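Side-chain contacts in neuraminidase (Bacteroides thetaiotaomicron, PDB 5MUL), which is a beta-propeller glycoside hydrolase that binds glucuronic acid in a pocket that is probably its active site, and probably acts as a rhamnosidase: residues C259-N264 against T285-S290; R310-R315 against I343-R348. One frame throughout, in Å; residues are numbered along the deposited sequence. Where two conformers were deposited one is given.

Interaction 1 (C259-N264 against T285-S290)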
loop_
_atom_site.group_PDB
_atom_site.type_symbol
_atom_site.label_atom_id
_atom_site.label_comp_id
_atom_site.label_asym_id
_atom_site.label_seq_id
_atom_site.Cartn_x
_atom_site.Cartn_y
_atom_site.Cartn_z
ATOM N N CYS A 259 -13.744 -12.819 1.542
ATOM C CA CYS A 259 -14.983 -12.428 2.192
ATOM C C CYS A 259 -16.013 -12.034 1.136
ATOM O O CYS A 259 -15.684 -11.323 0.190
ATOM C CB CYS A 259 -14.681 -11.261 3.140
ATOM S SG CYS A 259 -15.847 -10.966 4.489
ATOM N N ARG A 260 -17.257 -12.493 1.300
ATOM C CA ARG A 260 -18.368 -12.037 0.475
ATOM C C ARG A 260 -18.976 -10.817 1.141
ATOM O O ARG A 260 -19.415 -10.899 2.279
ATOM C CB ARG A 260 -19.426 -13.137 0.331
ATOM C CG ARG A 260 -18.916 -14.395 -0.364
ATOM C CD ARG A 260 -18.722 -14.188 -1.858
ATOM N NE ARG A 260 -18.422 -15.433 -2.570
ATOM C CZ ARG A 260 -18.584 -15.611 -3.879
ATOM N NH1 ARG A 260 -19.053 -14.639 -4.639
ATOM N NH2 ARG A 260 -18.281 -16.770 -4.435
ATOM N N ILE A 261 -18.963 -9.677 0.445
ATOM C CA ILE A 261 -19.442 -8.416 0.970
ATOM C C ILE A 261 -20.258 -7.773 -0.142
ATOM O O ILE A 261 -19.730 -7.403 -1.191
ATOM C CB ILE A 261 -18.277 -7.471 1.384
ATOM C CG1 ILE A 261 -17.325 -8.161 2.367
ATOM C CG2 ILE A 261 -18.817 -6.155 1.946
ATOM C CD1 ILE A 261 -15.890 -7.663 2.299
ATOM N N PRO A 262 -21.577 -7.629 0.069
ATOM C CA PRO A 262 -22.372 -7.181 -1.071
ATOM C C PRO A 262 -22.186 -5.717 -1.387
ATOM O O PRO A 262 -21.607 -4.959 -0.583
ATOM C CB PRO A 262 -23.814 -7.461 -0.619
ATOM C CG PRO A 262 -23.776 -7.424 0.853
ATOM C CD PRO A 262 -22.406 -7.912 1.258
ATOM N N GLN A 263 -22.683 -5.300 -2.542
ATOM C CA GLN A 263 -22.778 -3.893 -2.854
ATOM C C GLN A 263 -23.599 -3.150 -1.790
ATOM O O GLN A 263 -24.363 -3.778 -1.036
ATOM C CB GLN A 263 -23.410 -3.694 -4.242
ATOM C CG GLN A 263 -22.586 -4.282 -5.380
ATOM C CD GLN A 263 -23.247 -4.097 -6.731
ATOM O OE1 GLN A 263 -23.684 -2.995 -7.067
ATOM N NE2 GLN A 263 -23.295 -5.161 -7.509
ATOM N N ASN A 264 -23.397 -1.838 -1.715
ATOM C CA ASN A 264 -24.078 -0.966 -0.770
ATOM C C ASN A 264 -23.748 -1.308 0.689
ATOM O O ASN A 264 -24.578 -1.141 1.577
ATOM C CB ASN A 264 -25.614 -0.947 -1.021
ATOM C CG ASN A 264 -25.959 -0.496 -2.434
ATOM O OD1 ASN A 264 -26.318 -1.306 -3.286
ATOM N ND2 ASN A 264 -25.778 0.795 -2.702
ATOM N N THR A 285 -9.416 -3.258 5.922
ATOM C CA THR A 285 -10.366 -2.452 5.200
ATOM C C THR A 285 -11.527 -2.090 6.131
ATOM O O THR A 285 -11.381 -2.215 7.337
ATOM C CB THR A 285 -10.857 -3.206 3.974
ATOM O OG1 THR A 285 -11.629 -2.303 3.202
ATOM C CG2 THR A 285 -11.620 -4.464 4.360
ATOM N N TYR A 286 -12.622 -1.579 5.580
ATOM C CA TYR A 286 -13.813 -1.300 6.399
ATOM C C TYR A 286 -15.058 -1.548 5.577
ATOM O O TYR A 286 -15.002 -1.453 4.358
ATOM C CB TYR A 286 -13.799 0.113 7.005
ATOM C CG TYR A 286 -13.797 1.282 6.081
ATOM C CD1 TYR A 286 -14.928 1.638 5.331
ATOM C CD2 TYR A 286 -12.659 2.089 5.942
ATOM C CE1 TYR A 286 -14.922 2.740 4.501
ATOM C CE2 TYR A 286 -12.646 3.172 5.103
ATOM C CZ TYR A 286 -13.772 3.514 4.370
ATOM O OH TYR A 286 -13.736 4.605 3.536
ATOM N N TRP A 287 -16.163 -1.884 6.265
ATOM C CA TRP A 287 -17.493 -2.001 5.649
ATOM C C TRP A 287 -18.516 -2.069 6.783
ATOM O O TRP A 287 -18.172 -2.270 7.951
ATOM C CB TRP A 287 -17.593 -3.221 4.719
ATOM C CG TRP A 287 -17.610 -4.580 5.368
ATOM C CD1 TRP A 287 -18.692 -5.227 5.890
ATOM C CD2 TRP A 287 -16.522 -5.490 5.502
ATOM N NE1 TRP A 287 -18.340 -6.436 6.376
ATOM C CE2 TRP A 287 -17.012 -6.656 6.125
ATOM C CE3 TRP A 287 -15.167 -5.458 5.108
ATOM C CZ2 TRP A 287 -16.202 -7.750 6.414
ATOM C CZ3 TRP A 287 -14.366 -6.545 5.401
ATOM C CH2 TRP A 287 -14.878 -7.681 6.051
ATOM N N ARG A 288 -19.780 -1.924 6.385
ATOM C CA ARG A 288 -20.931 -1.961 7.268
ATOM C C ARG A 288 -21.630 -3.320 7.166
ATOM O O ARG A 288 -21.908 -3.811 6.085
ATOM C CB ARG A 288 -21.854 -0.811 6.838
ATOM C CG ARG A 288 -23.163 -0.607 7.611
ATOM C CD ARG A 288 -24.037 0.439 6.907
ATOM N NE ARG A 288 -24.472 0.020 5.577
ATOM C CZ ARG A 288 -25.411 -0.889 5.315
ATOM N NH1 ARG A 288 -26.064 -1.528 6.290
ATOM N NH2 ARG A 288 -25.706 -1.172 4.052
ATOM N N SER A 289 -21.911 -3.921 8.321
ATOM C CA SER A 289 -22.696 -5.151 8.393
ATOM C C SER A 289 -24.140 -4.819 8.012
ATOM O O SER A 289 -24.578 -3.686 8.173
ATOM C CB SER A 289 -22.656 -5.704 9.815
ATOM O OG SER A 289 -21.347 -6.155 10.137
ATOM N N SER A 290 -24.868 -5.818 7.527
ATOM C CA SER A 290 -26.249 -5.595 7.027
ATOM C C SER A 290 -27.269 -5.099 8.082
ATOM O O SER A 290 -28.249 -4.427 7.727
ATOM C CB SER A 290 -26.775 -6.864 6.350
ATOM O OG SER A 290 -26.589 -7.991 7.182
#
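I261 sets its CD1 methyl over one face of the W287 indole, CD1 lying 3.6 Å from the centroid of the W287 six-membered ring. That line runs only 12° off the ring normal, the evidence for a CH-pi contact made over the face. The rest of the isoleucine continues along the indole toward its five-membered ring: CG1 is 4.1 Å from W287 CE2, and CG2 is 4.0 Å from W287 CG. W287 can offer its face because its CG sits between the backbone N and the carbonyl carbon (chi1 71°), which brings the indole across the isoleucine at about a right angle. C259 SG comes obliquely to the far rim, 3.8 Å from W287 CH2, a sulfur-aromatic contact held with less confidence because C259 is modelled in two conformers. R298 adds a cation-pi contact to the same tryptophan, and N309 touches both C259 and W287.

The other end is looser and nearer solvent. Here the side chain of N264 leads away, and a single hydrogen bond does the joining: R288 NH2 gives to N264 O at 2.7 Å. The donor lies in the carbonyl plane, yet the hydrogen bond is bent (137° at the hydrogen) and the oxygen is tilted somewhat from the guanidinium plane. The opposite terminal nitrogen, NH1, is bonded to S292 O.

C259 ends the outermost strand 256-259 of one antiparallel sheet and W287 lies on strand 281-287 of the next, while the loop after 256-259 supplies the remaining partners, a contact across the seam between neighbouring blades, as in a beta-propeller.

Interaction 2 (R310-R315 against I343-R348)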
loop_
_atom_site.group_PDB
_atom_site.type_symbol
_atom_site.label_atom_id
_atom_site.label_comp_id
_atom_site.label_asym_id
_atom_site.label_seq_id
_atom_site.Cartn_x
_atom_site.Cartn_y
_atom_site.Cartn_z
ATOM N N ARG A 310 -12.775 -9.866 11.619
ATOM C CA ARG A 310 -12.988 -9.336 12.941
ATOM C C ARG A 310 -13.117 -7.821 12.876
ATOM O O ARG A 310 -12.386 -7.141 12.139
ATOM C CB ARG A 310 -11.808 -9.757 13.801
ATOM C CG ARG A 310 -11.998 -9.522 15.237
ATOM C CD ARG A 310 -10.949 -10.182 16.093
ATOM N NE ARG A 310 -11.127 -9.580 17.383
ATOM C CZ ARG A 310 -10.238 -9.513 18.357
ATOM N NH1 ARG A 310 -9.019 -10.035 18.243
ATOM N NH2 ARG A 310 -10.598 -8.899 19.475
ATOM N N GLN A 311 -14.054 -7.279 13.628
ATOM C CA GLN A 311 -14.236 -5.855 13.765
ATOM C C GLN A 311 -13.115 -5.307 14.677
ATOM O O GLN A 311 -12.740 -5.936 15.669
ATOM C CB GLN A 311 -15.624 -5.623 14.389
ATOM C CG GLN A 311 -16.128 -4.213 14.333
ATOM C CD GLN A 311 -17.573 -4.075 14.826
ATOM O OE1 GLN A 311 -17.828 -3.341 15.794
ATOM N NE2 GLN A 311 -18.518 -4.759 14.155
ATOM N N VAL A 312 -12.573 -4.142 14.349
ATOM C CA VAL A 312 -11.377 -3.636 15.036
ATOM C C VAL A 312 -11.670 -2.592 16.092
ATOM O O VAL A 312 -11.012 -2.582 17.135
ATOM C CB VAL A 312 -10.362 -3.116 13.983
ATOM C CG1 VAL A 312 -9.128 -2.506 14.641
ATOM C CG2 VAL A 312 -9.965 -4.236 13.038
ATOM N N THR A 313 -12.563 -1.674 15.792
ATOM C CA THR A 313 -12.944 -0.680 16.763
ATOM C C THR A 313 -14.486 -0.731 16.929
ATOM O O THR A 313 -15.186 -1.551 16.323
ATOM C CB THR A 313 -12.380 0.710 16.384
ATOM O OG1 THR A 313 -13.084 1.241 15.255
ATOM C CG2 THR A 313 -10.881 0.652 16.034
ATOM N N ASP A 314 -14.988 0.143 17.781
ATOM C CA ASP A 314 -16.382 0.156 18.174
ATOM C C ASP A 314 -16.906 1.541 17.839
ATOM O O ASP A 314 -17.063 2.407 18.708
ATOM C CB ASP A 314 -16.463 -0.156 19.683
ATOM C CG ASP A 314 -17.874 -0.137 20.218
ATOM O OD1 ASP A 314 -18.803 -0.542 19.490
ATOM O OD2 ASP A 314 -18.050 0.282 21.386
ATOM N N ARG A 315 -17.131 1.764 16.548
ATOM C CA ARG A 315 -17.595 3.047 16.083
ATOM C C ARG A 315 -19.087 3.145 16.341
ATOM O O ARG A 315 -19.763 2.131 16.380
ATOM C CB ARG A 315 -17.315 3.223 14.595
ATOM C CG ARG A 315 -15.854 3.059 14.206
ATOM C CD ARG A 315 -15.617 3.410 12.743
ATOM N NE ARG A 315 -15.700 4.824 12.541
ATOM C CZ ARG A 315 -16.741 5.523 12.090
ATOM N NH1 ARG A 315 -17.867 4.922 11.668
ATOM N NH2 ARG A 315 -16.637 6.835 12.027
ATOM N N ILE A 343 -1.122 -7.585 15.916
ATOM C CA ILE A 343 -1.431 -6.600 14.876
ATOM C C ILE A 343 -1.332 -5.204 15.431
ATOM O O ILE A 343 -1.827 -4.901 16.512
ATOM C CB ILE A 343 -2.887 -6.733 14.389
ATOM C CG1 ILE A 343 -3.280 -8.182 14.170
ATOM C CG2 ILE A 343 -3.123 -5.845 13.166
ATOM C CD1 ILE A 343 -2.525 -8.894 13.117
ATOM N N PHE A 344 -0.724 -4.301 14.644
ATOM C CA PHE A 344 -0.779 -2.876 14.878
ATOM C C PHE A 344 -1.537 -2.290 13.694
ATOM O O PHE A 344 -1.074 -2.431 12.546
ATOM C CB PHE A 344 0.651 -2.339 14.967
ATOM C CG PHE A 344 1.458 -2.964 16.075
ATOM C CD1 PHE A 344 2.163 -4.107 15.845
ATOM C CD2 PHE A 344 1.473 -2.406 17.343
ATOM C CE1 PHE A 344 2.896 -4.735 16.868
ATOM C CE2 PHE A 344 2.226 -3.014 18.363
ATOM C CZ PHE A 344 2.912 -4.155 18.113
ATOM N N TYR A 345 -2.696 -1.710 13.946
ATOM C CA TYR A 345 -3.651 -1.335 12.903
ATOM C C TYR A 345 -3.780 0.173 12.951
ATOM O O TYR A 345 -4.257 0.708 13.947
ATOM C CB TYR A 345 -4.956 -2.069 13.222
ATOM C CG TYR A 345 -6.041 -2.039 12.169
ATOM C CD1 TYR A 345 -6.799 -0.905 11.947
ATOM C CD2 TYR A 345 -6.350 -3.181 11.449
ATOM C CE1 TYR A 345 -7.839 -0.887 10.992
ATOM C CE2 TYR A 345 -7.387 -3.187 10.531
ATOM C CZ TYR A 345 -8.106 -2.033 10.301
ATOM O OH TYR A 345 -9.150 -1.998 9.386
ATOM N N ILE A 346 -3.306 0.876 11.913
ATOM C CA ILE A 346 -3.191 2.324 11.950
ATOM C C ILE A 346 -4.332 2.925 11.167
ATOM O O ILE A 346 -4.601 2.503 10.039
ATOM C CB ILE A 346 -1.831 2.791 11.363
ATOM C CG1 ILE A 346 -0.660 2.040 12.029
ATOM C CG2 ILE A 346 -1.702 4.286 11.490
ATOM C CD1 ILE A 346 -0.586 2.209 13.526
ATOM N N PHE A 347 -4.996 3.908 11.734
ATOM C CA PHE A 347 -6.157 4.514 11.124
ATOM C C PHE A 347 -6.319 5.961 11.557
ATOM O O PHE A 347 -5.464 6.520 12.296
ATOM C CB PHE A 347 -7.413 3.688 11.449
ATOM C CG PHE A 347 -7.819 3.704 12.899
ATOM C CD1 PHE A 347 -7.165 2.929 13.857
ATOM C CD2 PHE A 347 -8.906 4.468 13.295
ATOM C CE1 PHE A 347 -7.570 2.946 15.197
ATOM C CE2 PHE A 347 -9.295 4.505 14.629
ATOM C CZ PHE A 347 -8.665 3.725 15.564
ATOM N N ARG A 348 -7.358 6.605 11.049
ATOM C CA ARG A 348 -7.702 7.987 11.433
ATOM C C ARG A 348 -9.216 8.083 11.344
ATOM O O ARG A 348 -9.791 7.609 10.355
ATOM C CB ARG A 348 -6.996 8.972 10.512
ATOM C CG ARG A 348 -7.404 10.431 10.653
ATOM C CD ARG A 348 -8.599 10.830 9.801
ATOM N NE ARG A 348 -8.343 10.669 8.372
ATOM C CZ ARG A 348 -9.268 10.638 7.415
ATOM N NH1 ARG A 348 -10.556 10.756 7.699
ATOM N NH2 ARG A 348 -8.882 10.467 6.165
#
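V312 sets both of its methyls on one face of the Y345 ring. CG1 stands 4.0 Å from the centroid of that Y345 ring and 14° from its normal, which makes this a CH-pi contact, displaced toward the CD1 side. CG2 covers the other flank, 3.7 Å from Y345 CE2. The branching explains the pairing: CG1 is anti to the V312 backbone N (chi1 177°) and CG2 anti to the carbonyl carbon, and this spreads the two methyls over one face, CG1 toward CD1 and CG2 toward CE2. Y345 answers with an extended first torsion of its own, its CG also opposite the backbone N, which carries the ring out from strand 342-347 to lie under the valine.

No hydrogen bond links the segments; apolar side chains fill the seam between two blades of the beta-propeller, where the chain leaving the outer strand 307-311 of one blade faces strand 342-347 of the next.

Two residues on from Y345, F347 projects from the same side of its strand, as alternate residues do. Its ring meets T313 obliquely: T313 CG2 is 3.8 Å from F347 CZ and 4.1 Å from F347 CE1. The two side chains approach from opposite directions.

The valine also touches A359 on strand 357-361, and I336 and P334 pack on Y345. The phenol hydroxyl is bonded to R298 O in the preceding blade. A leucine in place of Y345 would probably leave the V312 methyls without a flat surface to rest on and R298 O without this hydroxyl partner.

Interactions 1 and 2 follow one another along the chain, the first closing at S290 before the second opens at R310, and their centres are 16 Å apart on the same side of the chain's centre. The sheet of strands 272-275, 281-287, 296-302 and 307-311 is common to both: 281-287 meets the preceding blade in interaction 1, and the loop just after 307-311 meets the following blade in interaction 2. They touch directly where T285 O lies 3.0 Å from Y345 OH. Three successive propeller blades are thus joined through the middle one, away from the glucuronate pocket.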